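Local atomic coordinates of probable hydrolase (Pseudomonas aeruginosa, PDB entry 7AL6), a protein that is of unknown function but has the alpha/beta hydrolase fold and may act as a hydrolase, possibly a lipolytic one. Residues A[119-128]-A[227-238]. Residues are numbered along the deposited sequence; the frame is centred on the assembly and turned at random. Where two conformers were deposited one is given.
With EDO (1,2-ethanediol), chain H.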
# COMPACT_ATOMS: atom_id res chain seq x y z
N ILE A 119 9.55 14.77 -26.60
CA ILE A 119 9.19 16.12 -26.19
C ILE A 119 9.29 17.07 -27.39
O ILE A 119 10.37 17.27 -27.96
CB ILE A 119 10.10 16.62 -25.05
CG1 ILE A 119 10.09 15.67 -23.87
CG2 ILE A 119 9.65 18.01 -24.63
CD1 ILE A 119 8.66 15.34 -23.35
N GLU A 120 8.17 17.65 -27.77
CA GLU A 120 8.16 18.47 -28.97
C GLU A 120 8.68 19.90 -28.71
O GLU A 120 9.42 20.43 -29.54
CB GLU A 120 6.76 18.52 -29.55
CG GLU A 120 6.27 17.18 -30.08
CD GLU A 120 4.89 17.26 -30.72
OE1 GLU A 120 4.85 17.16 -31.97
OE2 GLU A 120 3.87 17.40 -29.98
N ARG A 121 8.25 20.51 -27.62
CA ARG A 121 8.59 21.90 -27.22
C ARG A 121 8.64 22.04 -25.69
O ARG A 121 7.98 21.29 -25.01
CB ARG A 121 7.53 22.85 -27.79
CG ARG A 121 7.23 22.69 -29.27
CD ARG A 121 8.09 23.58 -30.13
NE ARG A 121 7.80 23.59 -31.55
CZ ARG A 121 8.30 22.75 -32.44
NH1 ARG A 121 8.00 22.90 -33.71
NH2 ARG A 121 9.10 21.78 -32.08
N LEU A 122 9.41 23.00 -25.18
CA LEU A 122 9.47 23.33 -23.74
C LEU A 122 9.11 24.80 -23.54
O LEU A 122 9.75 25.63 -24.15
CB LEU A 122 10.89 23.14 -23.20
CG LEU A 122 11.36 21.73 -22.89
CD1 LEU A 122 12.50 21.80 -21.90
CD2 LEU A 122 10.24 20.85 -22.37
N ALA A 123 8.13 25.12 -22.70
CA ALA A 123 7.80 26.49 -22.27
C ALA A 123 8.14 26.51 -20.78
O ALA A 123 7.53 25.79 -20.03
CB ALA A 123 6.38 26.83 -22.57
N LEU A 124 9.12 27.31 -20.40
CA LEU A 124 9.63 27.33 -19.03
C LEU A 124 9.36 28.69 -18.40
O LEU A 124 9.62 29.73 -19.02
CB LEU A 124 11.11 27.01 -19.01
CG LEU A 124 11.55 25.76 -19.78
CD1 LEU A 124 13.05 25.60 -19.71
CD2 LEU A 124 10.88 24.49 -19.22
N ILE A 125 8.87 28.67 -17.16
CA ILE A 125 8.62 29.91 -16.39
C ILE A 125 9.58 29.96 -15.19
O ILE A 125 9.39 29.20 -14.25
CB ILE A 125 7.16 30.05 -15.94
CG1 ILE A 125 6.18 29.91 -17.10
CG2 ILE A 125 6.96 31.35 -15.21
CD1 ILE A 125 4.75 29.82 -16.67
N ASP A 126 10.62 30.79 -15.26
CA ASP A 126 11.54 31.13 -14.16
C ASP A 126 12.17 29.91 -13.49
O ASP A 126 12.27 29.93 -12.31
CB ASP A 126 10.81 31.98 -13.13
CG ASP A 126 11.71 33.03 -12.52
OD1 ASP A 126 12.38 33.68 -13.27
OD2 ASP A 126 11.73 33.13 -11.32
N GLY A 127 12.55 28.90 -14.25
CA GLY A 127 13.24 27.71 -13.75
C GLY A 127 14.06 27.07 -14.83
O GLY A 127 13.66 27.15 -15.95
N LEU A 128 15.15 26.42 -14.48
CA LEU A 128 16.00 25.74 -15.43
C LEU A 128 16.70 24.53 -14.83
O LEU A 128 16.50 23.38 -15.28
CB LEU A 128 17.04 26.73 -15.97
CG LEU A 128 17.88 26.15 -17.10
CD1 LEU A 128 16.94 25.86 -18.28
CD2 LEU A 128 18.98 27.06 -17.54
N CYS A 227 14.87 20.14 -28.25
CA CYS A 227 13.71 20.81 -28.80
C CYS A 227 13.77 22.31 -28.62
O CYS A 227 14.55 22.82 -27.82
CB CYS A 227 12.42 20.27 -28.16
SG CYS A 227 12.35 20.62 -26.38
N PRO A 228 12.95 23.04 -29.37
CA PRO A 228 12.80 24.47 -29.12
C PRO A 228 12.36 24.72 -27.69
O PRO A 228 11.54 23.99 -27.15
CB PRO A 228 11.71 24.90 -30.11
CG PRO A 228 11.79 23.87 -31.23
CD PRO A 228 12.18 22.58 -30.53
N VAL A 229 12.91 25.77 -27.10
CA VAL A 229 12.67 26.12 -25.71
C VAL A 229 12.34 27.61 -25.64
O VAL A 229 13.05 28.43 -26.23
CB VAL A 229 13.87 25.82 -24.81
CG1 VAL A 229 13.61 26.36 -23.40
CG2 VAL A 229 14.20 24.35 -24.75
N SER A 230 11.25 27.95 -24.94
CA SER A 230 10.92 29.32 -24.58
C SER A 230 11.03 29.50 -23.07
O SER A 230 10.30 28.86 -22.30
CB SER A 230 9.53 29.66 -25.08
OG SER A 230 9.22 31.04 -24.84
N LEU A 231 11.94 30.37 -22.65
CA LEU A 231 12.15 30.64 -21.24
C LEU A 231 11.70 32.05 -20.84
O LEU A 231 12.16 33.06 -21.40
CB LEU A 231 13.61 30.44 -20.88
CG LEU A 231 14.01 30.77 -19.44
CD1 LEU A 231 13.33 29.91 -18.37
CD2 LEU A 231 15.50 30.63 -19.37
N VAL A 232 10.85 32.12 -19.81
CA VAL A 232 10.40 33.39 -19.24
C VAL A 232 11.16 33.63 -17.94
O VAL A 232 11.26 32.73 -17.09
CB VAL A 232 8.89 33.42 -19.01
CG1 VAL A 232 8.51 34.58 -18.06
CG2 VAL A 232 8.19 33.53 -20.35
N LEU A 233 11.68 34.84 -17.80
CA LEU A 233 12.54 35.24 -16.69
C LEU A 233 11.87 36.41 -15.99
O LEU A 233 11.64 37.44 -16.63
CB LEU A 233 13.92 35.65 -17.19
CG LEU A 233 14.60 34.47 -17.90
CD1 LEU A 233 15.68 34.96 -18.82
CD2 LEU A 233 15.14 33.53 -16.83
N ALA A 234 11.50 36.20 -14.74
CA ALA A 234 10.82 37.20 -13.91
C ALA A 234 11.87 38.22 -13.46
O ALA A 234 12.84 37.79 -12.89
CB ALA A 234 10.16 36.55 -12.73
N GLU A 235 11.59 39.52 -13.55
CA GLU A 235 12.70 40.51 -13.14
C GLU A 235 13.22 40.39 -11.63
O GLU A 235 14.38 40.51 -11.15
CB GLU A 235 12.07 41.90 -13.14
CG GLU A 235 13.05 43.00 -12.79
CD GLU A 235 12.55 44.42 -13.02
OE1 GLU A 235 13.26 45.36 -12.63
OE2 GLU A 235 11.46 44.58 -13.59
N GLN A 236 12.26 40.05 -10.79
CA GLN A 236 12.40 39.83 -9.34
C GLN A 236 12.38 38.34 -8.97
O GLN A 236 12.24 38.06 -7.79
CB GLN A 236 11.35 40.65 -8.62
CG GLN A 236 11.79 42.09 -8.46
CD GLN A 236 10.76 42.90 -7.73
OE1 GLN A 236 9.79 43.36 -8.31
NE2 GLN A 236 10.97 43.08 -6.44
N GLY A 237 12.53 37.42 -9.92
CA GLY A 237 12.57 36.00 -9.63
C GLY A 237 13.98 35.43 -9.64
O GLY A 237 14.89 35.99 -9.02
N MET A 238 14.15 34.32 -10.37
CA MET A 238 15.41 33.55 -10.42
C MET A 238 16.68 34.38 -10.59
O MET A 238 17.65 34.20 -9.86
CB MET A 238 15.31 32.56 -11.59
CG MET A 238 16.61 31.92 -12.06
SD MET A 238 16.27 30.47 -13.13
CE MET A 238 15.72 31.22 -14.64
C1 EDO H . 13.29 27.79 -29.89
O1 EDO H . 13.40 27.91 -31.29
C2 EDO H . 14.55 28.10 -29.19
O2 EDO H . 15.16 27.08 -28.51
O HOH W 1 14.30 35.60 -12.75
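With chi1 off the usual staggered positions (-144°), the carboxylate of D126 is brought to the backbone N-H groups of A234 and M238, while M238, its CG anti to the backbone N, bends at chi3 to put CE 3.9 Å from G127 N. Two backbone N-H groups of 227-238 grip the acid: A234 N reaches D126 OD1 at 3.0 Å from above the carboxylate plane, and M238 N meets D126 OD2 at 2.9 Å on the syn side, tilted slightly from that plane. A water also donates to OD1 and to A234 O, and H263 ND1 is hydrogen-bonded to OD2. That H263 bond is consistent with D126 being the acid of a Ser-His-Asp triad with S102, placed just past a strand end of the alpha/beta hydrolase sheet. Strands 119-125 and 229-234 are parallel neighbours in it, their axes 4.7 Å apart at 6°. Backbone bonds alternate between them, from L122 N to P228 O through to D126 N to V232 O. L122, L124, V229 and L231 share one face, where L124 CB packs 3.7 Å from L231 CD1; A123, I125, S230 and V232 occupy the other, where the first three touch helix 270-284. Just before strand 229-234, P228 CG lies over one face of the R121 guanidinium, 3.5 Å from NH2.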